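Local coordinates for protein inositol-1,4,5-trisphosphate 5-phosphatase 1 (Schizosaccharomyces pombe, PDB 1I9Z) that removes the 5-phosphate from soluble and lipid inositol polyphosphates, through the catalytic domain described here, and so controls phosphoinositide levels in membrane trafficking and signalling, at residues F208-L214 and L231-L237; E252-P258 and P293-S298. The contacts are given in a common frame with arbitrary orientation. Numbering follows the deposited sequence.

Interaction 1. Residues F208-L214 and L231-L237; sequences FNYRISL and LFEYDQL. With 2IP (D-myo-inositol-1,4-bisphosphate), chain C.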
loop_
_atom_site.group_PDB
_atom_site.type_symbol
_atom_site.label_atom_id
_atom_site.label_comp_id
_atom_site.label_asym_id
_atom_site.label_seq_id
_atom_site.Cartn_x
_atom_site.Cartn_y
_atom_site.Cartn_z
ATOM N N PHE A 208 -5.458 -1.767 -10.377
ATOM C CA PHE A 208 -6.026 -0.474 -10.778
ATOM C C PHE A 208 -6.599 -0.560 -12.186
ATOM O O PHE A 208 -7.306 0.337 -12.636
ATOM C CB PHE A 208 -4.975 0.668 -10.671
ATOM C CG PHE A 208 -4.464 0.928 -9.287
ATOM C CD1 PHE A 208 -5.175 0.504 -8.147
ATOM C CD2 PHE A 208 -3.297 1.710 -9.100
ATOM C CE1 PHE A 208 -4.758 0.865 -6.877
ATOM C CE2 PHE A 208 -2.875 2.066 -7.848
ATOM C CZ PHE A 208 -3.606 1.653 -6.719
ATOM N N ASN A 209 -6.244 -1.625 -12.925
ATOM C CA ASN A 209 -6.815 -1.883 -14.232
ATOM C C ASN A 209 -6.405 -0.997 -15.381
ATOM O O ASN A 209 -6.956 -1.131 -16.462
ATOM C CB ASN A 209 -8.369 -1.965 -14.186
ATOM C CG ASN A 209 -8.916 -3.431 -14.372
ATOM O OD1 ASN A 209 -8.422 -4.184 -15.199
ATOM N ND2 ASN A 209 -9.924 -3.824 -13.549
ATOM N N TYR A 210 -5.419 -0.128 -15.153
ATOM C CA TYR A 210 -4.932 0.721 -16.233
ATOM C C TYR A 210 -4.192 -0.135 -17.231
ATOM O O TYR A 210 -3.470 -1.114 -16.854
ATOM C CB TYR A 210 -4.052 1.821 -15.703
ATOM C CG TYR A 210 -4.844 2.921 -14.985
ATOM C CD1 TYR A 210 -5.054 2.872 -13.604
ATOM C CD2 TYR A 210 -5.333 4.028 -15.694
ATOM C CE1 TYR A 210 -5.720 3.895 -12.927
ATOM C CE2 TYR A 210 -6.028 5.042 -15.027
ATOM C CZ TYR A 210 -6.203 4.951 -13.623
ATOM O OH TYR A 210 -6.855 5.952 -12.979
ATOM N N ARG A 211 -4.309 0.256 -18.503
ATOM C CA ARG A 211 -3.812 -0.590 -19.623
ATOM C C ARG A 211 -2.715 0.061 -20.479
ATOM O O ARG A 211 -2.337 1.245 -20.275
ATOM C CB ARG A 211 -4.994 -0.953 -20.545
ATOM C CG ARG A 211 -6.237 -1.563 -19.827
ATOM C CD ARG A 211 -5.877 -2.834 -19.037
ATOM N NE ARG A 211 -7.040 -3.312 -18.279
ATOM C CZ ARG A 211 -7.963 -4.143 -18.776
ATOM N NH1 ARG A 211 -7.843 -4.593 -20.029
ATOM N NH2 ARG A 211 -9.043 -4.467 -18.035
ATOM N N ILE A 212 -2.120 -0.761 -21.369
ATOM C CA ILE A 212 -1.100 -0.205 -22.302
ATOM C C ILE A 212 -1.918 0.082 -23.569
ATOM O O ILE A 212 -2.542 -0.826 -24.156
ATOM C CB ILE A 212 -0.005 -1.254 -22.584
ATOM C CG1 ILE A 212 0.783 -1.513 -21.279
ATOM C CG2 ILE A 212 0.938 -0.767 -23.705
ATOM C CD1 ILE A 212 1.688 -2.723 -21.464
ATOM N N SER A 213 -1.878 1.346 -24.052
ATOM C CA SER A 213 -2.708 1.700 -25.184
ATOM C C SER A 213 -2.132 1.344 -26.568
ATOM O O SER A 213 -2.007 2.235 -27.450
ATOM C CB SER A 213 -3.041 3.236 -25.117
ATOM O OG SER A 213 -3.385 3.572 -23.767
ATOM N N LEU A 214 -1.783 0.063 -26.754
ATOM C CA LEU A 214 -1.324 -0.441 -28.063
ATOM C C LEU A 214 -2.124 -1.748 -28.294
ATOM O O LEU A 214 -2.859 -2.178 -27.391
ATOM C CB LEU A 214 0.201 -0.674 -28.085
ATOM C CG LEU A 214 1.103 0.549 -27.881
ATOM C CD1 LEU A 214 2.530 0.029 -27.620
ATOM C CD2 LEU A 214 1.091 1.462 -29.157
ATOM N N LEU A 231 7.001 0.236 -23.938
ATOM C CA LEU A 231 5.610 -0.001 -23.586
ATOM C C LEU A 231 5.102 0.951 -22.487
ATOM O O LEU A 231 3.949 1.339 -22.517
ATOM C CB LEU A 231 5.427 -1.452 -23.099
ATOM C CG LEU A 231 5.630 -2.499 -24.186
ATOM C CD1 LEU A 231 5.579 -3.924 -23.526
ATOM C CD2 LEU A 231 4.440 -2.376 -25.299
ATOM N N PHE A 232 5.962 1.322 -21.557
ATOM C CA PHE A 232 5.556 2.171 -20.457
ATOM C C PHE A 232 5.144 3.542 -20.979
ATOM O O PHE A 232 4.357 4.254 -20.368
ATOM C CB PHE A 232 6.671 2.217 -19.429
ATOM C CG PHE A 232 6.282 2.899 -18.135
ATOM C CD1 PHE A 232 5.430 2.245 -17.227
ATOM C CD2 PHE A 232 6.771 4.173 -17.827
ATOM C CE1 PHE A 232 5.089 2.857 -16.033
ATOM C CE2 PHE A 232 6.432 4.810 -16.638
ATOM C CZ PHE A 232 5.598 4.157 -15.738
ATOM N N GLU A 233 5.688 3.931 -22.147
ATOM C CA GLU A 233 5.294 5.206 -22.759
ATOM C C GLU A 233 3.832 5.179 -23.127
ATOM O O GLU A 233 3.185 6.259 -23.316
ATOM C CB GLU A 233 6.077 5.478 -24.070
ATOM C CG GLU A 233 7.510 5.829 -23.911
ATOM C CD GLU A 233 8.195 6.008 -25.315
ATOM O OE1 GLU A 233 7.497 6.366 -26.301
ATOM O OE2 GLU A 233 9.434 5.786 -25.436
ATOM N N TYR A 234 3.249 3.984 -23.214
ATOM C CA TYR A 234 1.860 3.908 -23.541
ATOM C C TYR A 234 1.006 3.455 -22.342
ATOM O O TYR A 234 -0.171 3.169 -22.522
ATOM C CB TYR A 234 1.668 2.921 -24.646
ATOM C CG TYR A 234 2.179 3.535 -25.944
ATOM C CD1 TYR A 234 3.507 3.448 -26.307
ATOM C CD2 TYR A 234 1.316 4.297 -26.715
ATOM C CE1 TYR A 234 4.008 4.149 -27.501
ATOM C CE2 TYR A 234 1.788 4.983 -27.864
ATOM C CZ TYR A 234 3.131 4.884 -28.221
ATOM O OH TYR A 234 3.526 5.604 -29.318
ATOM N N ASP A 235 1.602 3.399 -21.167
ATOM C CA ASP A 235 0.828 2.972 -19.970
ATOM C C ASP A 235 -0.106 4.092 -19.537
ATOM O O ASP A 235 0.341 5.243 -19.333
ATOM C CB ASP A 235 1.779 2.623 -18.841
ATOM C CG ASP A 235 1.059 2.389 -17.519
ATOM O OD1 ASP A 235 0.341 1.387 -17.422
ATOM O OD2 ASP A 235 1.240 3.200 -16.603
ATOM N N GLN A 236 -1.396 3.763 -19.408
ATOM C CA GLN A 236 -2.410 4.784 -18.994
ATOM C C GLN A 236 -2.197 5.322 -17.592
ATOM O O GLN A 236 -2.385 6.502 -17.351
ATOM C CB GLN A 236 -3.809 4.177 -19.078
ATOM C CG GLN A 236 -4.252 3.873 -20.533
ATOM C CD GLN A 236 -5.471 3.029 -20.518
ATOM O OE1 GLN A 236 -5.885 2.555 -19.439
ATOM N NE2 GLN A 236 -6.082 2.816 -21.688
ATOM N N LEU A 237 -1.764 4.491 -16.639
ATOM C CA LEU A 237 -1.594 5.049 -15.310
ATOM C C LEU A 237 -0.477 6.136 -15.256
ATOM O O LEU A 237 -0.668 7.221 -14.651
ATOM C CB LEU A 237 -1.278 3.947 -14.287
ATOM C CG LEU A 237 -1.067 4.519 -12.845
ATOM C CD1 LEU A 237 -2.351 5.231 -12.363
ATOM C CD2 LEU A 237 -0.760 3.415 -11.835
HETATM C C1 2IP C . -13.009 -5.633 -21.203
HETATM C C2 2IP C . -13.923 -6.489 -20.289
HETATM C C3 2IP C . -13.291 -7.888 -19.977
HETATM C C4 2IP C . -11.858 -7.807 -19.390
HETATM C C5 2IP C . -10.983 -7.059 -20.420
HETATM C C6 2IP C . -11.509 -5.623 -20.713
HETATM O O1 2IP C . -13.265 -5.085 -22.468
HETATM O O2 2IP C . -14.165 -5.873 -19.054
HETATM O O3 2IP C . -14.071 -8.577 -19.045
HETATM O O4 2IP C . -11.356 -9.165 -19.168
HETATM O O5 2IP C . -9.640 -6.952 -19.947
HETATM O O6 2IP C . -10.582 -5.165 -21.688
HETATM P P4 2IP C . -11.040 -9.768 -17.749
HETATM O O41 2IP C . -10.089 -8.741 -17.030
HETATM O O42 2IP C . -10.381 -11.065 -17.895
HETATM O O43 2IP C . -12.440 -9.884 -17.121
HETATM P P1 2IP C . -13.526 -3.687 -22.954
HETATM O O11 2IP C . -14.806 -3.854 -23.792
HETATM O O12 2IP C . -13.722 -2.566 -21.962
HETATM O O13 2IP C . -12.390 -3.416 -23.947
HETATM O O HOH W 1 -0.888 -1.036 -18.022
HETATM O O HOH W 2 -1.625 5.688 -22.993
#
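In this DNase I-like phosphatase domain, the irregular 208-214 segment, which follows strand 201-205, meets 231-237, where a type I beta turn from Phe232 to Asp235 leads into helix 236-242. The backbones come together in a single beta bridge, with the CA atoms of Ile212 and Asp235 4.4 Å apart. Two backbone hydrogen bonds flank it: Gln236 N to Arg211 O (2.8 Å) and Ser213 N to Tyr234 O (2.9 Å). The side chain of Gln236 extends the pairing, its OE1 accepting Arg211 N at 2.9 Å. Asp235 is the N-cap of helix 236-242; its OD2 caps Asn238 N and also forms a salt bridge with Arg284.

Apolar side chains close both ends. Leu237 CD1 lies over the Tyr210 ring, 3.9 Å from its centroid, and Leu214 CD2 lies 3.8 Å from the Tyr234 centroid, 13° off the normal; both are CH-pi contacts. Tyr210 OH is hydrogen-bonded to Asp178. Water 1 joins Tyr210 O to Asp235 OD1, 2.8 Å from each.

Arg211, its backbone N and O both tied to Gln236, belongs to the pocket of the bound inositol 1,4-bisphosphate, the product of Ins(1,4,5)P3 5-dephosphorylation. Its CA-to-CB bond points sideways. Asn209 accepts two hydrogen bonds from the guanidinium, O from Arg211 NE (2.8 Å) and OD1 from NH2 (2.9 Å), while Arg211 NH1 donates to O5 of the ligand at 3.0 Å.

Interaction 2. Residues E252-P258 and P293-S298; sequences ELPITFP and PHSYQS
Segment 293-298 lies on strand 292-298, at the edge of the six-stranded sheet beside strand 309-320. The irregular, largely extended segment 252-258 runs along it in the same sense, without any direct backbone hydrogen bond between them. The nearest CA pairs, Leu253 with Tyr296 at 6.7 Å and Phe257 with Gln297 at 6.1 Å, set the spacing; side chains and water fill the gap.

Aromatic and apolar contacts centre on Tyr296 (chi1 t), whose CA-to-CB bond points toward 252-258. Phe257 (chi1 p) directs its ring edge at the Tyr296 face in a T-shaped pair, centroids 5.1 Å apart and planes at 87°. Leu253 CB lies 3.8 Å from Tyr296 CD1, Ile255 CG1 3.7 Å from Tyr296 CE1, and Leu253 CD1 3.6 Å from Pro293 CG.

Two side-chain hydrogen bonds cross the gap. Tyr296 OH donates at 2.6 Å to OE2 of the extended Glu252 (chi1 and chi2 t), an oxygen that also forms a salt bridge with Arg284. Gln297 (chi1 and chi2 m) has its CA-to-CB bond pointing away, yet its NE2 donates to Thr256 OG1 at 3.1 Å.

Two waters bridge the segments. Water 3 links backbone to backbone, donating to Pro254 O (2.8 Å) and Tyr296 O (2.7 Å) and accepting from Thr256 N (2.9 Å); water 4 lies 2.7 Å from Pro258 O and 2.6 Å from Ser298 OG.

The result is a loop packed on an edge strand of the DNase I-like fold.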
loop_
_atom_site.group_PDB
_atom_site.type_symbol
_atom_site.label_atom_id
_atom_site.label_comp_id
_atom_site.label_asym_id
_atom_site.label_seq_id
_atom_site.Cartn_x
_atom_site.Cartn_y
_atom_site.Cartn_z
ATOM N N GLU A 252 5.809 5.850 -7.908
ATOM C CA GLU A 252 5.891 4.437 -8.250
ATOM C C GLU A 252 7.340 4.199 -8.600
ATOM O O GLU A 252 7.963 5.082 -9.246
ATOM C CB GLU A 252 5.018 4.097 -9.464
ATOM C CG GLU A 252 4.989 2.594 -9.761
ATOM C CD GLU A 252 4.136 2.246 -10.949
ATOM O OE1 GLU A 252 4.090 3.030 -11.943
ATOM O OE2 GLU A 252 3.540 1.150 -10.944
ATOM N N LEU A 253 7.913 3.084 -8.135
ATOM C CA LEU A 253 9.270 2.762 -8.536
ATOM C C LEU A 253 9.176 2.391 -10.006
ATOM O O LEU A 253 8.120 2.041 -10.511
ATOM C CB LEU A 253 9.797 1.523 -7.782
ATOM C CG LEU A 253 10.925 1.734 -6.784
ATOM C CD1 LEU A 253 10.848 3.087 -6.216
ATOM C CD2 LEU A 253 11.013 0.593 -5.768
ATOM N N PRO A 254 10.313 2.492 -10.729
ATOM C CA PRO A 254 10.373 2.139 -12.145
ATOM C C PRO A 254 9.978 0.650 -12.243
ATOM O O PRO A 254 10.387 -0.158 -11.389
ATOM C CB PRO A 254 11.870 2.275 -12.497
ATOM C CG PRO A 254 12.346 3.406 -11.591
ATOM C CD PRO A 254 11.594 3.085 -10.245
ATOM N N ILE A 255 9.208 0.305 -13.276
ATOM C CA ILE A 255 8.772 -1.074 -13.492
ATOM C C ILE A 255 9.778 -1.783 -14.369
ATOM O O ILE A 255 10.064 -1.321 -15.504
ATOM C CB ILE A 255 7.367 -1.094 -14.157
ATOM C CG1 ILE A 255 6.346 -0.543 -13.147
ATOM C CG2 ILE A 255 6.997 -2.491 -14.671
ATOM C CD1 ILE A 255 5.004 -0.279 -13.805
ATOM N N THR A 256 10.350 -2.853 -13.827
ATOM C CA THR A 256 11.315 -3.660 -14.558
ATOM C C THR A 256 10.790 -5.064 -14.826
ATOM O O THR A 256 11.530 -5.926 -15.342
ATOM C CB THR A 256 12.653 -3.747 -13.810
ATOM O OG1 THR A 256 12.451 -4.402 -12.540
ATOM C CG2 THR A 256 13.217 -2.305 -13.554
ATOM N N PHE A 257 9.525 -5.300 -14.476
ATOM C CA PHE A 257 8.906 -6.606 -14.714
ATOM C C PHE A 257 7.895 -6.526 -15.832
ATOM O O PHE A 257 7.331 -5.468 -16.087
ATOM C CB PHE A 257 8.249 -7.125 -13.404
ATOM C CG PHE A 257 7.325 -6.151 -12.763
ATOM C CD1 PHE A 257 5.945 -6.161 -13.054
ATOM C CD2 PHE A 257 7.822 -5.225 -11.835
ATOM C CE1 PHE A 257 5.063 -5.234 -12.388
ATOM C CE2 PHE A 257 6.968 -4.298 -11.181
ATOM C CZ PHE A 257 5.584 -4.312 -11.454
ATOM N N PRO A 258 7.618 -7.652 -16.512
ATOM C CA PRO A 258 6.659 -7.657 -17.609
ATOM C C PRO A 258 5.211 -7.465 -17.141
ATOM O O PRO A 258 4.931 -7.663 -15.940
ATOM C CB PRO A 258 6.840 -9.041 -18.237
ATOM C CG PRO A 258 8.117 -9.662 -17.576
ATOM C CD PRO A 258 8.228 -8.993 -16.275
ATOM N N PRO A 293 11.723 3.225 -0.533
ATOM C CA PRO A 293 11.397 2.046 -1.339
ATOM C C PRO A 293 12.579 1.212 -1.716
ATOM O O PRO A 293 13.686 1.730 -1.999
ATOM C CB PRO A 293 10.707 2.651 -2.566
ATOM C CG PRO A 293 11.515 3.951 -2.736
ATOM C CD PRO A 293 11.594 4.468 -1.332
ATOM N N HIS A 294 12.389 -0.098 -1.707
ATOM C CA HIS A 294 13.455 -0.960 -2.080
ATOM C C HIS A 294 13.129 -1.759 -3.321
ATOM O O HIS A 294 13.564 -1.393 -4.421
ATOM C CB HIS A 294 13.861 -1.843 -0.896
ATOM C CG HIS A 294 14.674 -1.094 0.120
ATOM N ND1 HIS A 294 14.111 -0.387 1.164
ATOM C CD2 HIS A 294 16.008 -0.867 0.199
ATOM C CE1 HIS A 294 15.059 0.242 1.840
ATOM N NE2 HIS A 294 16.221 -0.033 1.275
ATOM N N SER A 295 12.335 -2.802 -3.184
ATOM C CA SER A 295 12.006 -3.677 -4.317
ATOM C C SER A 295 10.598 -3.452 -4.850
ATOM O O SER A 295 9.709 -2.953 -4.134
ATOM C CB SER A 295 12.121 -5.153 -3.900
ATOM O OG SER A 295 13.419 -5.426 -3.444
ATOM N N TYR A 296 10.399 -3.815 -6.112
ATOM C CA TYR A 296 9.056 -3.726 -6.725
ATOM C C TYR A 296 9.094 -4.758 -7.814
ATOM O O TYR A 296 9.701 -4.525 -8.888
ATOM C CB TYR A 296 8.829 -2.324 -7.332
ATOM C CG TYR A 296 7.469 -2.053 -7.974
ATOM C CD1 TYR A 296 7.341 -1.113 -8.974
ATOM C CD2 TYR A 296 6.277 -2.662 -7.482
ATOM C CE1 TYR A 296 6.077 -0.721 -9.456
ATOM C CE2 TYR A 296 5.018 -2.310 -7.989
ATOM C CZ TYR A 296 4.914 -1.318 -8.961
ATOM O OH TYR A 296 3.648 -0.870 -9.373
ATOM N N GLN A 297 8.412 -5.878 -7.620
ATOM C CA GLN A 297 8.507 -6.951 -8.627
ATOM C C GLN A 297 7.225 -7.771 -8.745
ATOM O O GLN A 297 6.389 -7.764 -7.815
ATOM C CB GLN A 297 9.566 -7.983 -8.168
ATOM C CG GLN A 297 11.045 -7.636 -8.428
ATOM C CD GLN A 297 11.303 -7.208 -9.880
ATOM O OE1 GLN A 297 10.790 -7.813 -10.868
ATOM N NE2 GLN A 297 12.081 -6.140 -10.027
ATOM N N SER A 298 7.132 -8.516 -9.850
ATOM C CA SER A 298 6.078 -9.505 -10.049
ATOM C C SER A 298 6.775 -10.856 -9.731
ATOM O O SER A 298 8.003 -10.960 -9.712
ATOM C CB SER A 298 5.491 -9.490 -11.451
ATOM O OG SER A 298 6.392 -9.960 -12.431
HETATM O O HOH W 3 10.440 -2.941 -10.955
HETATM O O HOH W 4 5.023 -10.059 -14.689
#

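Along the chain the two contacts are in series. After strand 201-205, interaction 1 closes a mainly helical excursion of 16 residues, bringing the end of helix 228-232 and the start of helix 236-242 back to the loop that carries Arg211. The chain then completes helix 236-242 and enters 252-258; interaction 2 closes a 34-residue span that includes strand 283-288, an outermost strand of the five-stranded sheet, and returns at strand 292-298 of the six-stranded one. Their centres lie 15 Å apart, yet they touch: Phe232 CE1 is 3.8 Å from Ile255 CD1. Arg284 of strand 283-288 joins them too, forming salt bridges with both Asp235 and Glu252.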